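Local coordinates for putative uncharacterized protein (Mycobacterium avium, PDB 2Z6V) that probably acts as a sulfotransferase, moving a sulfuryl group from the donor PAPS to an acceptor substrate, at residues L126-L135 with L237-L247; G327-Y335 with V346-A354. All blocks are in the same frame, centred on the assembly; numbering follows the deposited sequence.

Contact 1 of 2, residues L126-L135 with L237-L247; sequences LDQDPARRSL and LQSTAPGSWSL
R133 and S244 meet where the short strand 132-134 runs alongside strand 244-247, parallel but splayed by 41°. The backbone N of R133 donates to S244 O at 2.8 Å, coming from above the carbonyl plane. Further along, S246 N reaches R133 O at 2.8 Å, nearly in line with that carbonyl. Before this pair, S244 N binds A131 O at 3.2 Å. This is the tight part, and side chains pack it on both faces. On one, R133 CB sits over the six-membered ring of W245, 4.0 Å from its centroid; on the other, R132 CD lies against S246 CB, and the buried R132 salt-bridges E356. Strand 132-134 is one of the two outermost strands of the five-stranded parallel sheet, whose strands lie in the order 2-3-1-4-5 counted along the chain, consistent with the P-loop NTPase-like alpha/beta fold of sulfotransferases; 244-248 joins it to the central 109-113. Toward the surface, where A131 and P242 are exposed, the R133 chain bends at chi2 (-61°) and again at chi3, which brings NE back to P242 O at 3.3 Å; the oxygen lies in the guanidinium plane. Past S134 the strands part, and one water stands in for the next backbone bond, accepting from L135 N and donating to S246 O at 2.8 Å. Separately, a second bridges the hydroxyls S134 OG and S246 OG. On the W245 side, L135 CD1 touches L237 CD1.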
loop_
_atom_site.group_PDB
_atom_site.type_symbol
_atom_site.label_atom_id
_atom_site.label_comp_id
_atom_site.label_asym_id
_atom_site.label_seq_id
_atom_site.Cartn_x
_atom_site.Cartn_y
_atom_site.Cartn_z
ATOM N N LEU A 126 -13.371 5.929 -7.479
ATOM C CA LEU A 126 -12.853 5.534 -8.782
ATOM C C LEU A 126 -13.278 4.106 -9.072
ATOM O O LEU A 126 -13.410 3.711 -10.228
ATOM C CB LEU A 126 -11.322 5.617 -8.810
ATOM C CG LEU A 126 -10.673 7.000 -8.700
ATOM C CD1 LEU A 126 -9.168 6.854 -8.535
ATOM C CD2 LEU A 126 -11.013 7.817 -9.934
ATOM N N ASP A 127 -13.493 3.337 -8.010
ATOM C CA ASP A 127 -13.887 1.945 -8.147
ATOM C C ASP A 127 -15.349 1.823 -8.563
ATOM O O ASP A 127 -15.806 0.739 -8.927
ATOM C CB ASP A 127 -13.638 1.201 -6.831
ATOM C CG ASP A 127 -13.840 -0.301 -6.958
ATOM O OD1 ASP A 127 -13.371 -0.894 -7.954
ATOM O OD2 ASP A 127 -14.457 -0.896 -6.049
ATOM N N GLN A 128 -16.070 2.944 -8.513
ATOM C CA GLN A 128 -17.480 2.986 -8.896
ATOM C C GLN A 128 -17.671 3.064 -10.410
ATOM O O GLN A 128 -18.776 2.881 -10.908
ATOM C CB GLN A 128 -18.166 4.184 -8.250
ATOM C CG GLN A 128 -18.270 4.092 -6.754
ATOM C CD GLN A 128 -18.865 2.777 -6.320
ATOM O OE1 GLN A 128 -19.940 2.385 -6.788
ATOM N NE2 GLN A 128 -18.168 2.074 -5.423
ATOM N N ASP A 129 -16.596 3.349 -11.134
ATOM C CA ASP A 129 -16.635 3.448 -12.593
ATOM C C ASP A 129 -16.443 2.032 -13.144
ATOM O O ASP A 129 -15.370 1.445 -13.000
ATOM C CB ASP A 129 -15.498 4.356 -13.070
ATOM C CG ASP A 129 -15.617 4.729 -14.531
ATOM O OD1 ASP A 129 -16.002 3.856 -15.342
ATOM O OD2 ASP A 129 -15.309 5.894 -14.864
ATOM N N PRO A 130 -17.478 1.463 -13.779
ATOM C CA PRO A 130 -17.358 0.101 -14.320
ATOM C C PRO A 130 -16.290 -0.129 -15.389
ATOM O O PRO A 130 -15.963 -1.272 -15.696
ATOM C CB PRO A 130 -18.775 -0.203 -14.821
ATOM C CG PRO A 130 -19.331 1.154 -15.142
ATOM C CD PRO A 130 -18.826 2.013 -14.012
ATOM N N ALA A 131 -15.739 0.944 -15.948
ATOM C CA ALA A 131 -14.704 0.816 -16.980
ATOM C C ALA A 131 -13.309 0.821 -16.354
ATOM O O ALA A 131 -12.297 0.586 -17.024
ATOM C CB ALA A 131 -14.820 1.954 -17.975
ATOM N N ARG A 132 -13.271 1.093 -15.057
ATOM C CA ARG A 132 -12.016 1.149 -14.332
ATOM C C ARG A 132 -11.821 -0.082 -13.437
ATOM O O ARG A 132 -12.771 -0.566 -12.819
ATOM C CB ARG A 132 -11.994 2.428 -13.504
ATOM C CG ARG A 132 -10.624 3.003 -13.306
ATOM C CD ARG A 132 -10.724 4.376 -12.685
ATOM N NE ARG A 132 -11.076 5.411 -13.651
ATOM C CZ ARG A 132 -10.327 5.716 -14.704
ATOM N NH1 ARG A 132 -9.197 5.057 -14.926
ATOM N NH2 ARG A 132 -10.686 6.698 -15.513
ATOM N N ARG A 133 -10.597 -0.607 -13.403
ATOM C CA ARG A 133 -10.288 -1.757 -12.562
ATOM C C ARG A 133 -9.484 -1.273 -11.373
ATOM O O ARG A 133 -8.695 -0.331 -11.487
ATOM C CB ARG A 133 -9.459 -2.811 -13.309
ATOM C CG ARG A 133 -10.214 -3.620 -14.359
ATOM C CD ARG A 133 -11.375 -4.434 -13.779
ATOM N NE ARG A 133 -12.624 -4.022 -14.414
ATOM C CZ ARG A 133 -13.668 -3.517 -13.764
ATOM N NH1 ARG A 133 -13.634 -3.367 -12.445
ATOM N NH2 ARG A 133 -14.739 -3.126 -14.437
ATOM N N SER A 134 -9.696 -1.916 -10.229
ATOM C CA SER A 134 -8.979 -1.587 -9.008
ATOM C C SER A 134 -8.391 -2.882 -8.456
ATOM O O SER A 134 -8.871 -3.965 -8.771
ATOM C CB SER A 134 -9.931 -0.968 -7.982
ATOM O OG SER A 134 -10.407 0.297 -8.412
ATOM N N LEU A 135 -7.337 -2.770 -7.655
ATOM C CA LEU A 135 -6.706 -3.934 -7.044
ATOM C C LEU A 135 -7.493 -4.208 -5.770
ATOM O O LEU A 135 -7.521 -3.384 -4.858
ATOM C CB LEU A 135 -5.242 -3.634 -6.701
ATOM C CG LEU A 135 -4.366 -4.722 -6.059
ATOM C CD1 LEU A 135 -4.104 -5.838 -7.048
ATOM C CD2 LEU A 135 -3.039 -4.112 -5.602
ATOM N N LEU A 237 -4.355 -10.125 -13.842
ATOM C CA LEU A 237 -5.694 -9.782 -13.390
ATOM C C LEU A 237 -6.534 -9.225 -14.547
ATOM O O LEU A 237 -7.745 -9.462 -14.603
ATOM C CB LEU A 237 -5.620 -8.781 -12.234
ATOM C CG LEU A 237 -4.942 -9.273 -10.944
ATOM C CD1 LEU A 237 -4.836 -8.116 -9.940
ATOM C CD2 LEU A 237 -5.737 -10.429 -10.330
ATOM N N GLN A 238 -5.891 -8.503 -15.470
ATOM C CA GLN A 238 -6.581 -7.922 -16.638
ATOM C C GLN A 238 -7.092 -8.976 -17.598
ATOM O O GLN A 238 -8.140 -8.795 -18.220
ATOM C CB GLN A 238 -5.653 -7.060 -17.492
ATOM C CG GLN A 238 -5.254 -5.735 -16.963
ATOM C CD GLN A 238 -4.435 -4.988 -17.990
ATOM O OE1 GLN A 238 -3.583 -5.578 -18.655
ATOM N NE2 GLN A 238 -4.688 -3.684 -18.129
ATOM N N SER A 239 -6.317 -10.050 -17.745
ATOM C CA SER A 239 -6.651 -11.104 -18.688
ATOM C C SER A 239 -8.069 -11.637 -18.571
ATOM O O SER A 239 -8.635 -12.079 -19.566
ATOM C CB SER A 239 -5.627 -12.257 -18.610
ATOM O OG SER A 239 -5.840 -13.103 -17.497
ATOM N N THR A 240 -8.657 -11.599 -17.379
ATOM C CA THR A 240 -10.030 -12.079 -17.233
ATOM C C THR A 240 -10.997 -10.963 -16.856
ATOM O O THR A 240 -12.207 -11.115 -16.993
ATOM C CB THR A 240 -10.137 -13.218 -16.186
ATOM O OG1 THR A 240 -9.453 -12.838 -14.984
ATOM C CG2 THR A 240 -9.538 -14.510 -16.738
ATOM N N ALA A 241 -10.451 -9.842 -16.392
ATOM C CA ALA A 241 -11.243 -8.687 -15.984
ATOM C C ALA A 241 -10.555 -7.409 -16.473
ATOM O O ALA A 241 -9.942 -6.679 -15.692
ATOM C CB ALA A 241 -11.379 -8.665 -14.472
ATOM N N PRO A 242 -10.670 -7.120 -17.778
ATOM C CA PRO A 242 -10.072 -5.947 -18.430
ATOM C C PRO A 242 -10.615 -4.584 -18.003
ATOM O O PRO A 242 -11.754 -4.467 -17.537
ATOM C CB PRO A 242 -10.307 -6.228 -19.916
ATOM C CG PRO A 242 -11.624 -6.943 -19.901
ATOM C CD PRO A 242 -11.470 -7.902 -18.738
ATOM N N GLY A 243 -9.778 -3.563 -18.176
ATOM C CA GLY A 243 -10.149 -2.205 -17.829
ATOM C C GLY A 243 -8.947 -1.293 -17.639
ATOM O O GLY A 243 -7.792 -1.707 -17.797
ATOM N N SER A 244 -9.212 -0.037 -17.312
ATOM C CA SER A 244 -8.139 0.920 -17.074
ATOM C C SER A 244 -7.862 0.864 -15.572
ATOM O O SER A 244 -8.776 1.014 -14.757
ATOM C CB SER A 244 -8.583 2.327 -17.484
ATOM O OG SER A 244 -7.566 3.278 -17.211
ATOM N N TRP A 245 -6.607 0.657 -15.204
ATOM C CA TRP A 245 -6.253 0.545 -13.797
ATOM C C TRP A 245 -6.263 1.807 -12.930
ATOM O O TRP A 245 -5.882 2.893 -13.359
ATOM C CB TRP A 245 -4.882 -0.139 -13.651
ATOM C CG TRP A 245 -4.899 -1.608 -13.963
ATOM C CD1 TRP A 245 -4.549 -2.202 -15.138
ATOM C CD2 TRP A 245 -5.327 -2.664 -13.091
ATOM N NE1 TRP A 245 -4.731 -3.560 -15.057
ATOM C CE2 TRP A 245 -5.209 -3.872 -13.812
ATOM C CE3 TRP A 245 -5.800 -2.708 -11.771
ATOM C CZ2 TRP A 245 -5.549 -5.115 -13.256
ATOM C CZ3 TRP A 245 -6.137 -3.947 -11.220
ATOM C CH2 TRP A 245 -6.009 -5.130 -11.966
ATOM N N SER A 246 -6.711 1.629 -11.694
ATOM C CA SER A 246 -6.738 2.687 -10.696
ATOM C C SER A 246 -5.919 2.090 -9.559
ATOM O O SER A 246 -6.335 1.115 -8.946
ATOM C CB SER A 246 -8.162 2.964 -10.225
ATOM O OG SER A 246 -8.137 3.797 -9.080
ATOM N N LEU A 247 -4.755 2.659 -9.287
ATOM C CA LEU A 247 -3.888 2.118 -8.251
ATOM C C LEU A 247 -3.532 3.130 -7.188
ATOM O O LEU A 247 -3.654 4.339 -7.404
ATOM C CB LEU A 247 -2.606 1.590 -8.884
ATOM C CG LEU A 247 -2.851 0.647 -10.058
ATOM C CD1 LEU A 247 -1.573 0.449 -10.856
ATOM C CD2 LEU A 247 -3.383 -0.666 -9.523
HETATM O O HOH W 1 -9.468 2.464 -7.175
HETATM O O HOH W 2 -6.409 -0.322 -6.494
#

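Contact 2 of 2, residues G327-Y335 with V346-A354; sequences GDERFFHMY and VMRRIYEWA
R349 NH1 is held by two carboxylates, E338 and D345, in salt bridges that pin the outer end of an arginine whose aliphatic base leans on F332: R349 CB is 4.1 Å from F332 CZ. F332 is the centre of the contact. With CG anti to the backbone N (chi1 178°), its ring reaches from strand 331-335 in among the side chains of helix 346-353. I350 CG1 lies over one ring face, 3.6 Å from the centroid, and V346 CG1 comes to 4.0 Å from F332 CE2. W353 takes the near end of the side chain: F332 CB stands squarely over its six-membered ring, 3.5 Å from the centroid, a CH-pi contact. The two aromatic planes are inclined at 58°, neither stacked nor edge-to-face. W353 NE1 comes to 3.4 Å from F331 O at an angle too poor for a hydrogen bond. After the short helix 336-341 the chain doubles back and the helix runs alongside the strand, antiparallel, the axes 9.7 Å apart at their closest. M334 CG adds a looser touch on V346 CG1. Adhesion between the two segments therefore rests on dispersion and CH-pi contacts around one phenylalanine, while the R349 guanidinium is engaged by E338 and D345, outside the two segments.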
loop_
_atom_site.group_PDB
_atom_site.type_symbol
_atom_site.label_atom_id
_atom_site.label_comp_id
_atom_site.label_asym_id
_atom_site.label_seq_id
_atom_site.Cartn_x
_atom_site.Cartn_y
_atom_site.Cartn_z
ATOM N N GLY A 327 7.614 18.084 -14.838
ATOM C CA GLY A 327 6.549 19.074 -14.901
ATOM C C GLY A 327 5.345 18.832 -14.007
ATOM O O GLY A 327 4.952 17.689 -13.762
ATOM N N ASP A 328 4.745 19.914 -13.528
ATOM C CA ASP A 328 3.579 19.816 -12.664
ATOM C C ASP A 328 2.374 19.208 -13.374
ATOM O O ASP A 328 1.518 18.593 -12.734
ATOM C CB ASP A 328 3.181 21.191 -12.148
ATOM C CG ASP A 328 2.060 21.123 -11.129
ATOM O OD1 ASP A 328 2.322 20.648 -10.002
ATOM O OD2 ASP A 328 0.920 21.539 -11.452
ATOM N N GLU A 329 2.307 19.381 -14.690
ATOM C CA GLU A 329 1.184 18.869 -15.466
ATOM C C GLU A 329 1.053 17.333 -15.472
ATOM O O GLU A 329 0.008 16.798 -15.832
ATOM C CB GLU A 329 1.263 19.407 -16.904
ATOM C CG GLU A 329 2.371 18.805 -17.755
ATOM C CD GLU A 329 2.588 19.553 -19.066
ATOM O OE1 GLU A 329 1.665 20.274 -19.521
ATOM O OE2 GLU A 329 3.684 19.411 -19.651
ATOM N N ARG A 330 2.105 16.626 -15.079
ATOM C CA ARG A 330 2.059 15.167 -15.043
ATOM C C ARG A 330 1.326 14.678 -13.789
ATOM O O ARG A 330 1.090 13.479 -13.618
ATOM C CB ARG A 330 3.480 14.583 -15.060
ATOM C CG ARG A 330 4.204 14.668 -16.405
ATOM C CD ARG A 330 3.473 13.888 -17.494
ATOM N NE ARG A 330 3.249 12.485 -17.141
ATOM C CZ ARG A 330 4.203 11.559 -17.032
ATOM N NH1 ARG A 330 5.478 11.873 -17.247
ATOM N NH2 ARG A 330 3.880 10.305 -16.715
ATOM N N PHE A 331 0.966 15.619 -12.922
ATOM C CA PHE A 331 0.290 15.299 -11.671
ATOM C C PHE A 331 -1.068 15.976 -11.515
ATOM O O PHE A 331 -1.363 16.986 -12.162
ATOM C CB PHE A 331 1.136 15.746 -10.475
ATOM C CG PHE A 331 2.501 15.145 -10.421
ATOM C CD1 PHE A 331 2.756 14.043 -9.617
ATOM C CD2 PHE A 331 3.546 15.699 -11.152
ATOM C CE1 PHE A 331 4.037 13.498 -9.537
ATOM C CE2 PHE A 331 4.831 15.165 -11.082
ATOM C CZ PHE A 331 5.078 14.061 -10.272
ATOM N N PHE A 332 -1.892 15.396 -10.649
ATOM C CA PHE A 332 -3.177 15.981 -10.309
ATOM C C PHE A 332 -3.044 16.124 -8.803
ATOM O O PHE A 332 -2.617 15.186 -8.134
ATOM C CB PHE A 332 -4.367 15.066 -10.605
ATOM C CG PHE A 332 -5.674 15.679 -10.196
ATOM C CD1 PHE A 332 -6.360 16.526 -11.063
ATOM C CD2 PHE A 332 -6.146 15.533 -8.891
ATOM C CE1 PHE A 332 -7.487 17.227 -10.634
ATOM C CE2 PHE A 332 -7.273 16.230 -8.450
ATOM C CZ PHE A 332 -7.944 17.080 -9.323
ATOM N N HIS A 333 -3.393 17.278 -8.255
ATOM C CA HIS A 333 -3.247 17.429 -6.818
ATOM C C HIS A 333 -4.539 17.317 -6.049
ATOM O O HIS A 333 -5.438 18.144 -6.160
ATOM C CB HIS A 333 -2.519 18.732 -6.496
ATOM C CG HIS A 333 -1.125 18.758 -7.028
ATOM N ND1 HIS A 333 -0.732 19.596 -8.050
ATOM C CD2 HIS A 333 -0.057 17.973 -6.753
ATOM C CE1 HIS A 333 0.516 19.322 -8.383
ATOM N NE2 HIS A 333 0.949 18.341 -7.611
ATOM N N MET A 334 -4.612 16.258 -5.263
ATOM C CA MET A 334 -5.780 15.981 -4.456
ATOM C C MET A 334 -5.488 16.360 -3.007
ATOM O O MET A 334 -4.644 15.752 -2.350
ATOM C CB MET A 334 -6.121 14.503 -4.579
ATOM C CG MET A 334 -7.341 14.074 -3.822
ATOM S SD MET A 334 -7.559 12.328 -4.099
ATOM C CE MET A 334 -6.299 11.645 -2.988
ATOM N N TYR A 335 -6.188 17.378 -2.524
ATOM C CA TYR A 335 -6.009 17.863 -1.164
ATOM C C TYR A 335 -7.031 17.255 -0.221
ATOM O O TYR A 335 -8.212 17.138 -0.552
ATOM C CB TYR A 335 -6.134 19.387 -1.134
ATOM C CG TYR A 335 -5.042 20.099 -1.901
ATOM C CD1 TYR A 335 -3.837 20.442 -1.285
ATOM C CD2 TYR A 335 -5.203 20.408 -3.253
ATOM C CE1 TYR A 335 -2.814 21.080 -1.999
ATOM C CE2 TYR A 335 -4.191 21.039 -3.975
ATOM C CZ TYR A 335 -3.002 21.375 -3.346
ATOM O OH TYR A 335 -2.009 22.011 -4.060
ATOM N N VAL A 346 -13.908 17.209 -6.790
ATOM C CA VAL A 346 -12.581 16.695 -7.101
ATOM C C VAL A 346 -12.646 15.650 -8.214
ATOM O O VAL A 346 -11.821 15.658 -9.122
ATOM C CB VAL A 346 -11.916 16.048 -5.869
ATOM C CG1 VAL A 346 -10.579 15.449 -6.266
ATOM C CG2 VAL A 346 -11.714 17.087 -4.771
ATOM N N MET A 347 -13.637 14.765 -8.153
ATOM C CA MET A 347 -13.776 13.717 -9.153
ATOM C C MET A 347 -13.949 14.270 -10.564
ATOM O O MET A 347 -13.263 13.840 -11.495
ATOM C CB MET A 347 -14.951 12.798 -8.802
ATOM C CG MET A 347 -14.844 12.126 -7.424
ATOM S SD MET A 347 -13.253 11.276 -7.101
ATOM C CE MET A 347 -13.287 9.971 -8.332
ATOM N N ARG A 348 -14.857 15.224 -10.727
ATOM C CA ARG A 348 -15.093 15.813 -12.037
ATOM C C ARG A 348 -13.811 16.416 -12.583
ATOM O O ARG A 348 -13.506 16.276 -13.767
ATOM C CB ARG A 348 -16.180 16.889 -11.959
ATOM C CG ARG A 348 -17.490 16.365 -11.421
ATOM C CD ARG A 348 -18.675 17.278 -11.703
ATOM N NE ARG A 348 -19.810 16.842 -10.900
ATOM C CZ ARG A 348 -20.012 17.220 -9.643
ATOM N NH1 ARG A 348 -19.161 18.061 -9.059
ATOM N NH2 ARG A 348 -21.031 16.720 -8.951
ATOM N N ARG A 349 -13.059 17.084 -11.713
ATOM C CA ARG A 349 -11.809 17.701 -12.123
ATOM C C ARG A 349 -10.750 16.658 -12.443
ATOM O O ARG A 349 -9.894 16.879 -13.301
ATOM C CB ARG A 349 -11.313 18.656 -11.039
ATOM C CG ARG A 349 -12.092 19.959 -11.006
ATOM C CD ARG A 349 -12.084 20.562 -9.621
ATOM N NE ARG A 349 -10.727 20.827 -9.177
ATOM C CZ ARG A 349 -10.323 20.702 -7.923
ATOM N NH1 ARG A 349 -11.182 20.314 -6.992
ATOM N NH2 ARG A 349 -9.062 20.967 -7.605
ATOM N N ILE A 350 -10.799 15.525 -11.750
ATOM C CA ILE A 350 -9.850 14.453 -12.011
ATOM C C ILE A 350 -10.169 13.917 -13.395
ATOM O O ILE A 350 -9.273 13.723 -14.214
ATOM C CB ILE A 350 -9.979 13.303 -10.989
ATOM C CG1 ILE A 350 -9.226 13.667 -9.708
ATOM C CG2 ILE A 350 -9.445 11.993 -11.586
ATOM C CD1 ILE A 350 -9.440 12.684 -8.574
ATOM N N TYR A 351 -11.452 13.685 -13.656
ATOM C CA TYR A 351 -11.855 13.174 -14.954
ATOM C C TYR A 351 -11.520 14.149 -16.087
ATOM O O TYR A 351 -11.090 13.724 -17.165
ATOM C CB TYR A 351 -13.345 12.827 -14.956
ATOM C CG TYR A 351 -13.642 11.419 -14.476
ATOM C CD1 TYR A 351 -13.399 11.041 -13.152
ATOM C CD2 TYR A 351 -14.162 10.459 -15.348
ATOM C CE1 TYR A 351 -13.665 9.747 -12.709
ATOM C CE2 TYR A 351 -14.432 9.159 -14.914
ATOM C CZ TYR A 351 -14.180 8.811 -13.594
ATOM O OH TYR A 351 -14.431 7.523 -13.164
ATOM N N GLU A 352 -11.704 15.448 -15.851
ATOM C CA GLU A 352 -11.383 16.445 -16.872
ATOM C C GLU A 352 -9.889 16.366 -17.155
ATOM O O GLU A 352 -9.459 16.287 -18.305
ATOM C CB GLU A 352 -11.706 17.859 -16.393
ATOM C CG GLU A 352 -13.168 18.117 -16.110
ATOM C CD GLU A 352 -13.392 19.488 -15.492
ATOM O OE1 GLU A 352 -14.555 19.798 -15.133
ATOM O OE2 GLU A 352 -12.400 20.250 -15.367
ATOM N N TRP A 353 -9.112 16.390 -16.080
ATOM C CA TRP A 353 -7.664 16.318 -16.150
ATOM C C TRP A 353 -7.195 15.053 -16.857
ATOM O O TRP A 353 -6.288 15.101 -17.675
ATOM C CB TRP A 353 -7.096 16.376 -14.737
ATOM C CG TRP A 353 -5.645 16.086 -14.653
ATOM C CD1 TRP A 353 -4.620 16.930 -14.948
ATOM C CD2 TRP A 353 -5.051 14.856 -14.228
ATOM N NE1 TRP A 353 -3.418 16.304 -14.731
ATOM C CE2 TRP A 353 -3.652 15.029 -14.289
ATOM C CE3 TRP A 353 -5.566 13.624 -13.798
ATOM C CZ2 TRP A 353 -2.757 14.016 -13.937
ATOM C CZ3 TRP A 353 -4.680 12.617 -13.447
ATOM C CH2 TRP A 353 -3.287 12.819 -13.518
ATOM N N ALA A 354 -7.809 13.917 -16.545
ATOM C CA ALA A 354 -7.437 12.659 -17.185
ATOM C C ALA A 354 -8.101 12.589 -18.549
ATOM O O ALA A 354 -7.947 11.616 -19.280
ATOM C CB ALA A 354 -7.883 11.479 -16.332
#

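In the fold
Contact 1 comes first along the chain and closes before contact 2 opens; their centres are 19 Å apart. Both belong to the same five-stranded parallel sheet, at its two outermost strands: contact 1 pairs 132-134 with 244-248, while contact 2 sets helix 343-353 against 331-335. Strands 109-113 and 267-272 lie between. That helix also reaches contact 1, where Y351 OH lies 2.5 Å from D129 OD2, a probable hydrogen bond, and M347 packs on L126 at the end of helix 120-126. I122 of helix 120-126 touches M334 and I350. The two sheet margins are thus tied together over one face, within the sulfotransferase family region.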